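Local coordinates for 2-methyl-aconitate isomerase (Shewanella oneidensis, PDB 5K87), which catalyses the cis-trans isomerization of 2-methyl-aconitate in the 2-methylcitrate cycle of propionate breakdown, at residues Thr281-Phe286 with Leu313-Leu318; Lys254-Arg259 with Ser277-Pro282; Thr226-Ala231 with Val328-Ala333; Ser106-Asn111 with Met323-Val328. The protein carries 1 engineered substitution. One frame throughout, in Å; residues are numbered along the deposited sequence.

Contact 1 of 4, residues Thr281-Phe286 with Leu313-Leu318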
loop_
_atom_site.group_PDB
_atom_site.type_symbol
_atom_site.label_atom_id
_atom_site.label_comp_id
_atom_site.label_asym_id
_atom_site.label_seq_id
_atom_site.Cartn_x
_atom_site.Cartn_y
_atom_site.Cartn_z
ATOM N N THR A 281 19.130 5.074 -9.306
ATOM C CA THR A 281 19.777 4.886 -10.594
ATOM C C THR A 281 21.195 4.377 -10.355
ATOM O O THR A 281 21.816 4.732 -9.351
ATOM C CB THR A 281 19.806 6.211 -11.400
ATOM O OG1 THR A 281 20.410 7.242 -10.608
ATOM C CG2 THR A 281 18.407 6.659 -11.772
ATOM N N PRO A 282 21.706 3.509 -11.237
ATOM C CA PRO A 282 21.012 2.893 -12.370
ATOM C C PRO A 282 20.059 1.805 -11.899
ATOM O O PRO A 282 20.142 1.346 -10.752
ATOM C CB PRO A 282 22.155 2.249 -13.155
ATOM C CG PRO A 282 23.149 1.865 -12.083
ATOM C CD PRO A 282 23.091 3.019 -11.113
ATOM N N LYS A 283 19.164 1.393 -12.787
ATOM C CA LYS A 283 18.345 0.212 -12.564
ATOM C C LYS A 283 19.095 -1.028 -13.038
ATOM O O LYS A 283 20.011 -0.936 -13.872
ATOM C CB LYS A 283 17.034 0.345 -13.345
ATOM C CG LYS A 283 16.224 1.587 -12.975
ATOM C CD LYS A 283 15.778 1.587 -11.516
ATOM C CE LYS A 283 14.851 2.758 -11.207
ATOM N NZ LYS A 283 14.536 2.830 -9.742
ATOM N N ILE A 284 18.710 -2.186 -12.512
ATOM C CA ILE A 284 19.218 -3.462 -12.999
ATOM C C ILE A 284 18.054 -4.357 -13.419
ATOM O O ILE A 284 17.002 -4.383 -12.768
ATOM C CB ILE A 284 20.134 -4.153 -11.955
ATOM C CG1 ILE A 284 20.770 -5.424 -12.525
ATOM C CG2 ILE A 284 19.404 -4.396 -10.633
ATOM C CD1 ILE A 284 21.966 -5.899 -11.715
ATOM N N ALA A 285 18.241 -5.066 -14.527
ATOM C CA ALA A 285 17.206 -5.904 -15.117
ATOM C C ALA A 285 17.825 -7.139 -15.741
ATOM O O ALA A 285 19.012 -7.158 -16.086
ATOM C CB ALA A 285 16.432 -5.124 -16.163
ATOM N N PHE A 286 17.024 -8.178 -15.886
ATOM C CA PHE A 286 17.487 -9.379 -16.563
ATOM C C PHE A 286 16.541 -9.786 -17.684
ATOM O O PHE A 286 15.329 -9.552 -17.605
ATOM C CB PHE A 286 17.836 -10.524 -15.594
ATOM C CG PHE A 286 16.719 -10.966 -14.681
ATOM C CD1 PHE A 286 16.479 -10.307 -13.482
ATOM C CD2 PHE A 286 15.964 -12.091 -14.977
ATOM C CE1 PHE A 286 15.483 -10.739 -12.621
ATOM C CE2 PHE A 286 14.971 -12.526 -14.115
ATOM C CZ PHE A 286 14.732 -11.846 -12.937
ATOM N N LEU A 313 14.527 -4.715 -11.316
ATOM C CA LEU A 313 14.448 -4.336 -9.913
ATOM C C LEU A 313 14.330 -2.836 -9.782
ATOM O O LEU A 313 14.846 -2.086 -10.608
ATOM C CB LEU A 313 15.686 -4.811 -9.138
ATOM C CG LEU A 313 15.692 -6.278 -8.719
ATOM C CD1 LEU A 313 16.092 -7.170 -9.887
ATOM C CD2 LEU A 313 16.624 -6.486 -7.528
ATOM N N SER A 314 13.639 -2.403 -8.739
ATOM C CA SER A 314 13.607 -0.989 -8.401
ATOM C C SER A 314 13.707 -0.862 -6.898
ATOM O O SER A 314 12.971 -1.518 -6.164
ATOM C CB SER A 314 12.331 -0.327 -8.912
ATOM O OG SER A 314 12.406 1.085 -8.773
ATOM N N MET A 315 14.646 -0.042 -6.451
ATOM C CA MET A 315 14.844 0.190 -5.021
ATOM C C MET A 315 15.029 -1.115 -4.243
ATOM O O MET A 315 14.541 -1.245 -3.122
ATOM C CB MET A 315 13.694 1.029 -4.434
ATOM C CG MET A 315 13.401 2.323 -5.216
ATOM S SD MET A 315 14.806 3.444 -5.348
ATOM C CE MET A 315 14.918 4.013 -3.643
ATOM N N GLY A 316 15.707 -2.085 -4.851
ATOM C CA GLY A 316 16.095 -3.297 -4.160
ATOM C C GLY A 316 15.082 -4.427 -4.165
ATOM O O GLY A 316 15.250 -5.413 -3.442
ATOM N N LYS A 317 14.033 -4.309 -4.971
ATOM C CA LYS A 317 13.040 -5.370 -5.080
ATOM C C LYS A 317 12.690 -5.601 -6.533
ATOM O O LYS A 317 12.715 -4.666 -7.324
ATOM C CB LYS A 317 11.762 -4.980 -4.332
ATOM C CG LYS A 317 11.919 -4.894 -2.821
ATOM C CD LYS A 317 12.040 -6.274 -2.208
ATOM C CE LYS A 317 12.378 -6.185 -0.724
ATOM N NZ LYS A 317 11.320 -5.459 0.034
ATOM N N LEU A 318 12.356 -6.837 -6.888
ATOM C CA LEU A 318 11.788 -7.096 -8.202
ATOM C C LEU A 318 10.493 -6.300 -8.356
ATOM O O LEU A 318 9.595 -6.384 -7.515
ATOM C CB LEU A 318 11.512 -8.590 -8.395
ATOM C CG LEU A 318 11.142 -8.939 -9.834
ATOM C CD1 LEU A 318 12.396 -8.936 -10.701
ATOM C CD2 LEU A 318 10.429 -10.282 -9.924
HETATM O O HOH W 1 16.490 1.147 -8.295
HETATM O O HOH W 2 17.307 -1.158 -9.730
#
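K283 carries CG anti to its carbonyl carbon (chi1 -58°), then turns at chi2 (-62°), and its last bonds run extended toward S314. NZ gives a hydrogen bond to S314 OG at 2.9 Å. Both residues belong to the substrate-binding site. H280 ND1 is a second partner of NZ. NZ also donates to a water, 3.0 Å from it, which accepts from M315 N as well. A methionine in place of K283 would probably leave S314 OG, H280 ND1 and this water without their shared partner. Further along, L313 N bonds to I284 O at 2.9 Å, with an almost straight N-H...O angle of 179°. I284 N and L313 O are instead joined through a second water. Beside this backbone pair the two side chains point the same way, with I284 CG2 4.0 Å from L313 CB. F286 CE1 touches L318 CD1 at 4.1 Å, the side chains crossing at about a right angle. S314 to K317 form a type I' turn, which closes the hairpin of strands 308-314 and 317-318. Strand 283-288 pairs with strand 225-230 as well, while helix 249-266 lays I258 on I284 and F255 on L313.

Contact 2 of 4, residues Lys254-Arg259 with Ser277-Pro282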
loop_
_atom_site.group_PDB
_atom_site.type_symbol
_atom_site.label_atom_id
_atom_site.label_comp_id
_atom_site.label_asym_id
_atom_site.label_seq_id
_atom_site.Cartn_x
_atom_site.Cartn_y
_atom_site.Cartn_z
ATOM N N LYS A 254 22.824 -10.078 -4.072
ATOM C CA LYS A 254 23.602 -10.318 -5.280
ATOM C C LYS A 254 23.275 -9.281 -6.352
ATOM O O LYS A 254 24.178 -8.684 -6.941
ATOM C CB LYS A 254 23.367 -11.734 -5.802
ATOM C CG LYS A 254 24.217 -12.109 -7.009
ATOM C CD LYS A 254 24.007 -13.579 -7.347
ATOM C CE LYS A 254 24.790 -14.001 -8.575
ATOM N NZ LYS A 254 24.501 -15.427 -8.914
ATOM N N PHE A 255 21.985 -9.052 -6.596
ATOM C CA PHE A 255 21.573 -8.025 -7.549
ATOM C C PHE A 255 22.150 -6.666 -7.192
ATOM O O PHE A 255 22.593 -5.931 -8.072
ATOM C CB PHE A 255 20.052 -7.918 -7.624
ATOM C CG PHE A 255 19.420 -8.900 -8.559
ATOM C CD1 PHE A 255 19.654 -8.830 -9.922
ATOM C CD2 PHE A 255 18.554 -9.865 -8.084
ATOM C CE1 PHE A 255 19.058 -9.726 -10.787
ATOM C CE2 PHE A 255 17.950 -10.762 -8.941
ATOM C CZ PHE A 255 18.207 -10.699 -10.295
ATOM N N GLU A 256 22.158 -6.339 -5.905
ATOM C CA GLU A 256 22.655 -5.040 -5.489
ATOM C C GLU A 256 24.155 -4.882 -5.753
ATOM O O GLU A 256 24.598 -3.817 -6.171
ATOM C CB GLU A 256 22.283 -4.739 -4.034
ATOM C CG GLU A 256 22.799 -3.383 -3.529
ATOM C CD GLU A 256 22.340 -2.175 -4.352
ATOM O OE1 GLU A 256 21.366 -2.260 -5.134
ATOM O OE2 GLU A 256 22.964 -1.107 -4.201
ATOM N N THR A 257 24.928 -5.937 -5.499
ATOM C CA THR A 257 26.365 -5.890 -5.766
ATOM C C THR A 257 26.636 -5.737 -7.263
ATOM O O THR A 257 27.501 -4.965 -7.666
ATOM C CB THR A 257 27.101 -7.128 -5.206
ATOM O OG1 THR A 257 26.851 -7.238 -3.798
ATOM C CG2 THR A 257 28.599 -6.995 -5.437
ATOM N N ILE A 258 25.879 -6.456 -8.085
ATOM C CA ILE A 258 26.020 -6.343 -9.528
ATOM C C ILE A 258 25.637 -4.931 -9.990
ATOM O O ILE A 258 26.333 -4.329 -10.811
ATOM C CB ILE A 258 25.204 -7.407 -10.274
ATOM C CG1 ILE A 258 25.670 -8.811 -9.871
ATOM C CG2 ILE A 258 25.374 -7.222 -11.766
ATOM C CD1 ILE A 258 24.741 -9.926 -10.319
ATOM N N ARG A 259 24.542 -4.400 -9.443
ATOM C CA ARG A 259 24.094 -3.049 -9.775
ATOM C C ARG A 259 25.173 -2.013 -9.436
ATOM O O ARG A 259 25.443 -1.107 -10.219
ATOM C CB ARG A 259 22.782 -2.717 -9.058
ATOM C CG ARG A 259 22.097 -1.450 -9.570
ATOM C CD ARG A 259 20.918 -1.038 -8.675
ATOM N NE ARG A 259 21.392 -0.517 -7.401
ATOM C CZ ARG A 259 21.704 0.754 -7.178
ATOM N NH1 ARG A 259 21.552 1.684 -8.115
ATOM N NH2 ARG A 259 22.162 1.102 -5.989
ATOM N N SER A 277 23.888 4.864 -1.196
ATOM C CA SER A 277 23.060 6.054 -1.113
ATOM C C SER A 277 22.354 6.342 -2.435
ATOM O O SER A 277 21.318 7.009 -2.454
ATOM C CB SER A 277 23.891 7.261 -0.657
ATOM O OG SER A 277 24.253 7.138 0.716
ATOM N N ARG A 278 22.908 5.824 -3.529
ATOM C CA ARG A 278 22.372 6.064 -4.866
ATOM C C ARG A 278 21.589 4.824 -5.307
ATOM O O ARG A 278 22.072 4.023 -6.107
ATOM C CB ARG A 278 23.525 6.348 -5.834
ATOM C CG ARG A 278 23.111 6.839 -7.213
ATOM C CD ARG A 278 24.246 6.683 -8.218
ATOM N NE ARG A 278 23.884 7.189 -9.538
ATOM C CZ ARG A 278 24.292 8.357 -10.024
ATOM N NH1 ARG A 278 23.909 8.747 -11.231
ATOM N NH2 ARG A 278 25.091 9.131 -9.303
ATOM N N GLN A 279 20.379 4.681 -4.782
ATOM C CA GLN A 279 19.586 3.468 -4.974
ATOM C C GLN A 279 18.703 3.492 -6.217
ATOM O O GLN A 279 18.340 2.451 -6.751
ATOM C CB GLN A 279 18.711 3.209 -3.745
ATOM C CG GLN A 279 19.482 2.726 -2.521
ATOM C CD GLN A 279 19.971 1.296 -2.660
ATOM O OE1 GLN A 279 19.176 0.364 -2.809
ATOM N NE2 GLN A 279 21.286 1.115 -2.618
ATOM N N HIS A 280 18.350 4.686 -6.666
ATOM C CA HIS A 280 17.331 4.866 -7.699
ATOM C C HIS A 280 17.889 4.668 -9.098
ATOM O O HIS A 280 17.216 4.137 -9.972
ATOM C CB HIS A 280 16.753 6.267 -7.503
ATOM C CG HIS A 280 15.612 6.633 -8.400
ATOM N ND1 HIS A 280 14.676 5.736 -8.880
ATOM C CD2 HIS A 280 15.223 7.850 -8.846
ATOM C CE1 HIS A 280 13.785 6.385 -9.610
ATOM N NE2 HIS A 280 14.095 7.670 -9.602
ATOM N N THR A 281 19.130 5.074 -9.306
ATOM C CA THR A 281 19.777 4.886 -10.594
ATOM C C THR A 281 21.195 4.377 -10.355
ATOM O O THR A 281 21.816 4.732 -9.351
ATOM C CB THR A 281 19.806 6.211 -11.400
ATOM O OG1 THR A 281 20.410 7.242 -10.608
ATOM C CG2 THR A 281 18.407 6.659 -11.772
ATOM N N PRO A 282 21.706 3.509 -11.237
ATOM C CA PRO A 282 21.012 2.893 -12.370
ATOM C C PRO A 282 20.059 1.805 -11.899
ATOM O O PRO A 282 20.142 1.346 -10.752
ATOM C CB PRO A 282 22.155 2.249 -13.155
ATOM C CG PRO A 282 23.149 1.865 -12.083
ATOM C CD PRO A 282 23.091 3.019 -11.113
#
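R259 and E256 reach from one face of helix 249-266 to the loop that leads into strand 283-288. The main interactions are charged hydrogen bonds to backbone carbonyls. R259 bends at chi3 (72°), which turns NE off the line of the extended inner chain. NH1 and NH2 grip R278 O together, end-on, at 3.1 Å and 2.9 Å. NH1 also bonds to P282 O at 3.0 Å, in the carbonyl plane and on a lone pair. Both oxygens lie at the edge of the guanidinium, close to its plane.

A salt bridge within the helix fixes the rotation of this group. R259 NE meets E256 OE1 at 2.9 Å, and NH2 meets OE2 at 3.0 Å on its syn lone pair. The grip is side-on, one nitrogen to each oxygen. It would probably also balance the arginine charge.

The amide of Q279 adds a less certain bond. In one of its two conformers NE2 donates to E256 OE2 at 3.2 Å, from above the carboxylate plane, while its stronger partner is A275 O.

Two contacts are made by packing. Q279 O lies over one face of the guanidinium, offset toward the rim. P282, which follows a cis peptide bond, sets its CD 3.6 Å from R259 NH1.

One arginine thus ties the loop to the helix. On the inner side of the helix, F255 and I258 pack on I284 of strand 283-288. T281 OG1 bonds to S106 OG of the loop before helix 113-122.

Contact 3 of 4, residues Thr226-Ala231 with Val328-Ala333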
loop_
_atom_site.group_PDB
_atom_site.type_symbol
_atom_site.label_atom_id
_atom_site.label_comp_id
_atom_site.label_asym_id
_atom_site.label_seq_id
_atom_site.Cartn_x
_atom_site.Cartn_y
_atom_site.Cartn_z
ATOM N N THR A 226 20.369 1.940 -17.178
ATOM C CA THR A 226 19.932 0.576 -16.924
ATOM C C THR A 226 21.024 -0.423 -17.279
ATOM O O THR A 226 21.689 -0.294 -18.319
ATOM C CB THR A 226 18.654 0.239 -17.739
ATOM O OG1 THR A 226 17.638 1.207 -17.452
ATOM C CG2 THR A 226 18.132 -1.137 -17.371
ATOM N N ILE A 227 21.203 -1.411 -16.412
ATOM C CA ILE A 227 22.100 -2.528 -16.639
ATOM C C ILE A 227 21.235 -3.731 -16.959
ATOM O O ILE A 227 20.413 -4.131 -16.135
ATOM C CB ILE A 227 22.887 -2.853 -15.362
ATOM C CG1 ILE A 227 23.654 -1.631 -14.867
ATOM C CG2 ILE A 227 23.816 -4.022 -15.599
ATOM C CD1 ILE A 227 23.856 -1.605 -13.359
ATOM N N PHE A 228 21.414 -4.306 -18.149
ATOM C CA PHE A 228 20.723 -5.527 -18.537
ATOM C C PHE A 228 21.687 -6.712 -18.520
ATOM O O PHE A 228 22.765 -6.646 -19.111
ATOM C CB PHE A 228 20.177 -5.407 -19.964
ATOM C CG PHE A 228 19.059 -4.420 -20.118
ATOM C CD1 PHE A 228 17.776 -4.737 -19.698
ATOM C CD2 PHE A 228 19.279 -3.195 -20.719
ATOM C CE1 PHE A 228 16.735 -3.842 -19.858
ATOM C CE2 PHE A 228 18.247 -2.294 -20.880
ATOM C CZ PHE A 228 16.972 -2.618 -20.451
ATOM N N ILE A 229 21.304 -7.791 -17.858
ATOM C CA ILE A 229 22.104 -9.007 -17.884
ATOM C C ILE A 229 21.220 -10.165 -18.328
ATOM O O ILE A 229 19.998 -10.063 -18.302
ATOM C CB ILE A 229 22.749 -9.273 -16.514
ATOM C CG1 ILE A 229 21.685 -9.252 -15.417
ATOM C CG2 ILE A 229 23.829 -8.227 -16.224
ATOM C CD1 ILE A 229 22.262 -9.155 -14.017
ATOM N N ASN A 230 21.830 -11.252 -18.780
ATOM C CA ASN A 230 21.069 -12.413 -19.204
ATOM C C ASN A 230 20.562 -13.199 -18.000
ATOM O O ASN A 230 21.331 -13.507 -17.084
ATOM C CB ASN A 230 21.902 -13.330 -20.092
ATOM C CG ASN A 230 22.154 -12.741 -21.465
ATOM O OD1 ASN A 230 21.346 -11.970 -21.985
ATOM N ND2 ASN A 230 23.285 -13.103 -22.062
ATOM N N ALA A 231 19.274 -13.532 -18.008
ATOM C CA ALA A 231 18.667 -14.296 -16.925
ATOM C C ALA A 231 19.472 -15.560 -16.596
ATOM O O ALA A 231 19.703 -15.875 -15.424
ATOM C CB ALA A 231 17.236 -14.664 -17.275
ATOM N N VAL A 328 11.371 2.243 -21.682
ATOM C CA VAL A 328 12.084 3.023 -22.684
ATOM C C VAL A 328 13.480 2.445 -22.936
ATOM O O VAL A 328 13.903 2.320 -24.091
ATOM C CB VAL A 328 12.185 4.498 -22.284
ATOM C CG1 VAL A 328 13.139 5.246 -23.207
ATOM C CG2 VAL A 328 10.791 5.131 -22.281
ATOM N N ALA A 329 14.194 2.079 -21.876
ATOM C CA ALA A 329 15.514 1.484 -22.032
ATOM C C ALA A 329 15.435 0.161 -22.798
ATOM O O ALA A 329 16.307 -0.135 -23.626
ATOM C CB ALA A 329 16.173 1.283 -20.666
ATOM N N ILE A 330 14.407 -0.640 -22.525
ATOM C CA ILE A 330 14.197 -1.910 -23.214
ATOM C C ILE A 330 13.948 -1.680 -24.699
ATOM O O ILE A 330 14.584 -2.310 -25.549
ATOM C CB ILE A 330 13.019 -2.700 -22.606
ATOM C CG1 ILE A 330 13.362 -3.161 -21.194
ATOM C CG2 ILE A 330 12.664 -3.916 -23.480
ATOM C CD1 ILE A 330 12.148 -3.553 -20.369
ATOM N N GLY A 331 13.011 -0.796 -25.017
ATOM C CA GLY A 331 12.675 -0.540 -26.410
ATOM C C GLY A 331 13.856 0.027 -27.179
ATOM O O GLY A 331 14.107 -0.351 -28.334
ATOM N N THR A 332 14.582 0.947 -26.551
ATOM C CA THR A 332 15.762 1.545 -27.164
ATOM C C THR A 332 16.857 0.503 -27.382
ATOM O O THR A 332 17.419 0.401 -28.484
ATOM C CB THR A 332 16.293 2.720 -26.312
ATOM O OG1 THR A 332 15.258 3.702 -26.163
ATOM C CG2 THR A 332 17.513 3.359 -26.959
ATOM N N ALA A 333 17.167 -0.283 -26.358
ATOM C CA ALA A 333 18.203 -1.295 -26.516
ATOM C C ALA A 333 17.796 -2.329 -27.556
ATOM O O ALA A 333 18.638 -2.825 -28.325
ATOM C CB ALA A 333 18.507 -1.977 -25.184
#
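F228 brings the outer end of its ring (CE1, CZ, CE2) against A329, I330 and A333 of helix 324-334. The helix is buried against surrounding strands, consistent with the central helix wrapped by strands in the diaminopimelate epimerase fold, the clan of this protein. Strand 226-230 passes over it with the axes 9.9 Å apart at closest and 61° between their directions. The first shell is mostly apolar. F228 CE1 touches I330 CG1 at 3.7 Å, and the two side chains cross at about a right angle. The edge of the ring faces the helix backbone, with F228 CZ 3.9 Å from A329 C. F228 CE2 reaches the next turn, 4.3 Å from A333 CB. T226 OG1 stands 3.5 Å from A329 CB. The small A329 and A333 let the strand side chains come close.

The next shell holds these groups in place. With CG anti to its carbonyl carbon (chi1 -68°), F228 has its ring beside T226, whose CG2 lies over one face toward the rim. T226 OG1 is turned to I224 O, its hydrogen-bond partner. V341 of helix 340-344 touches F228, I330 and A333, while I220 of strand 213-221 packs on F228 and A333. Within the helix, T332 reaches back one turn to V328. V328 O accepts T332 N at 2.9 Å and T332 OG1 at 2.8 Å, from opposite faces of its carbonyl plane.

Contact 4 of 4, residues Ser106-Asn111 with Met323-Val328. With MLI (malonate ion), chain D.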
loop_
_atom_site.group_PDB
_atom_site.type_symbol
_atom_site.label_atom_id
_atom_site.label_comp_id
_atom_site.label_asym_id
_atom_site.label_seq_id
_atom_site.Cartn_x
_atom_site.Cartn_y
_atom_site.Cartn_z
ATOM N N SER A 106 16.905 12.093 -8.998
ATOM C CA SER A 106 17.822 11.814 -10.103
ATOM C C SER A 106 17.175 11.208 -11.350
ATOM O O SER A 106 17.839 11.072 -12.378
ATOM C CB SER A 106 18.975 10.917 -9.632
ATOM O OG SER A 106 18.544 9.595 -9.372
ATOM N N GLY A 107 15.902 10.841 -11.279
ATOM C CA GLY A 107 15.280 10.159 -12.397
ATOM C C GLY A 107 13.868 10.598 -12.714
ATOM O O GLY A 107 13.225 11.333 -11.955
ATOM N N ASN A 108 13.380 10.123 -13.850
ATOM C CA ASN A 108 11.994 10.294 -14.254
ATOM C C ASN A 108 11.154 9.136 -13.710
ATOM O O ASN A 108 11.690 8.135 -13.221
ATOM C CB ASN A 108 11.962 10.325 -15.792
ATOM C CG ASN A 108 10.583 10.547 -16.367
ATOM O OD1 ASN A 108 9.724 11.180 -15.754
ATOM N ND2 ASN A 108 10.376 10.046 -17.578
ATOM N N CYS A 109 9.837 9.303 -13.769
ATOM C CA CYS A 109 8.915 8.190 -13.615
ATOM C C CYS A 109 8.090 8.095 -14.886
ATOM O O CYS A 109 7.324 9.003 -15.214
ATOM C CB CYS A 109 7.991 8.365 -12.416
ATOM S SG CYS A 109 6.848 6.966 -12.290
ATOM N N GLY A 110 8.251 7.003 -15.618
ATOM C CA GLY A 110 7.568 6.835 -16.884
ATOM C C GLY A 110 6.094 6.538 -16.743
ATOM O O GLY A 110 5.285 7.042 -17.523
ATOM N N ASN A 111 5.732 5.715 -15.767
ATOM C CA ASN A 111 4.329 5.375 -15.570
ATOM C C ASN A 111 3.477 6.584 -15.233
ATOM O O ASN A 111 2.326 6.675 -15.662
ATOM C CB ASN A 111 4.165 4.293 -14.516
ATOM C CG ASN A 111 4.305 2.911 -15.102
ATOM O OD1 ASN A 111 3.506 2.509 -15.953
ATOM N ND2 ASN A 111 5.324 2.174 -14.675
ATOM N N MET A 323 8.879 -0.607 -14.793
ATOM C CA MET A 323 9.009 0.842 -14.726
ATOM C C MET A 323 8.917 1.413 -16.144
ATOM O O MET A 323 9.464 0.839 -17.098
ATOM C CB MET A 323 10.344 1.233 -14.090
ATOM C CG MET A 323 10.546 0.716 -12.677
ATOM S SD MET A 323 11.345 -0.908 -12.610
ATOM C CE MET A 323 13.043 -0.488 -12.978
ATOM N N GLY A 324 8.229 2.535 -16.302
ATOM C CA GLY A 324 8.098 3.141 -17.615
ATOM C C GLY A 324 9.434 3.580 -18.187
ATOM O O GLY A 324 9.686 3.458 -19.399
ATOM N N THR A 325 10.305 4.095 -17.323
ATOM C CA THR A 325 11.653 4.457 -17.761
ATOM C C THR A 325 12.432 3.245 -18.268
ATOM O O THR A 325 13.110 3.312 -19.309
ATOM C CB THR A 325 12.444 5.097 -16.633
ATOM O OG1 THR A 325 12.378 4.234 -15.495
ATOM C CG2 THR A 325 11.872 6.470 -16.281
ATOM N N ALA A 326 12.337 2.136 -17.541
ATOM C CA ALA A 326 13.009 0.917 -17.952
ATOM C C ALA A 326 12.408 0.389 -19.246
ATOM O O ALA A 326 13.126 -0.181 -20.063
ATOM C CB ALA A 326 12.934 -0.123 -16.861
ATOM N N ALA A 327 11.107 0.581 -19.452
ATOM C CA ALA A 327 10.478 0.190 -20.704
ATOM C C ALA A 327 11.087 0.958 -21.880
ATOM O O ALA A 327 11.290 0.389 -22.950
ATOM C CB ALA A 327 8.962 0.380 -20.643
ATOM N N VAL A 328 11.371 2.243 -21.682
ATOM C CA VAL A 328 12.084 3.023 -22.684
ATOM C C VAL A 328 13.480 2.445 -22.936
ATOM O O VAL A 328 13.903 2.320 -24.091
ATOM C CB VAL A 328 12.185 4.498 -22.284
ATOM C CG1 VAL A 328 13.139 5.246 -23.207
ATOM C CG2 VAL A 328 10.791 5.131 -22.281
HETATM C C1 MLI D . 8.624 3.871 -12.134
HETATM C C2 MLI D . 8.462 4.303 -13.580
HETATM C C3 MLI D . 7.396 3.123 -11.673
HETATM O O6 MLI D . 9.428 4.842 -14.187
HETATM O O7 MLI D . 7.358 4.132 -14.169
HETATM O O8 MLI D . 6.629 3.635 -10.806
HETATM O O9 MLI D . 7.133 1.997 -12.170
HETATM O O HOH W 3 11.779 5.321 -13.004
#
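M323, at the N-cap of helix 324-334, has its CA close to N111 ND2 and lays CB and CG against the bound malonate. A proton donor or acceptor role is inferred for M323 and C109, whose SG stands 3.4 Å from malonate C2. G324 follows, its CA 3.8 Å from G110 CA, a spacing with no room for a CB on either. G324 N and N111 N both bond to malonate O7, each at 2.8 Å. N111 ND2 donates to O9 of the other carboxylate at 3.1 Å, and more weakly to O7. An alanine in place of N111 would probably leave O9 without this donor, and R384 NH2 and T23 N without the OD1 they share. At T325, N reaches malonate O6 in a weak bond of 3.3 Å, alongside a stronger one from G110 N at 2.8 Å. A water links N108 O, T325 OG1 and O6. T325 CG2 packs 3.5 Å from N108 O.

In this active site N111 and G324 bind substrate; S24 OG and H319 NE2 also hold malonate. The carboxylate of O6 and O7 is held by backbone N-H groups from both segments. It sits at the start of helix 324-334, whose N-terminal end would probably help to stabilise its charge. Loop 106-111 leads to helix 113-122. N108 packs on Y91 and F183, V328 on F183 and M382 of the strands behind.

Contact 4 lies almost at the centre of the chain and contacts 1 and 3 are also buried, with centres about 12 Å from it, while contact 2 is farther out and only partly buried. Contacts 3 and 4 use successive parts of helix 324-334: the start binds a ligand, later turns pack on a strand. Contacts 1 and 3 use neighbouring strands, joined by the bond of I227 N to K283 O. Contacts 1 and 2 share T281 and P282. Chemistry follows position. Contact 2 relies on charge and carbonyls, contact 3 on apolar groups, contact 1 on both, and contact 4 on backbone N-H groups holding a carboxylate. M323 CE packs on K283 CD, joining contacts 1 and 4.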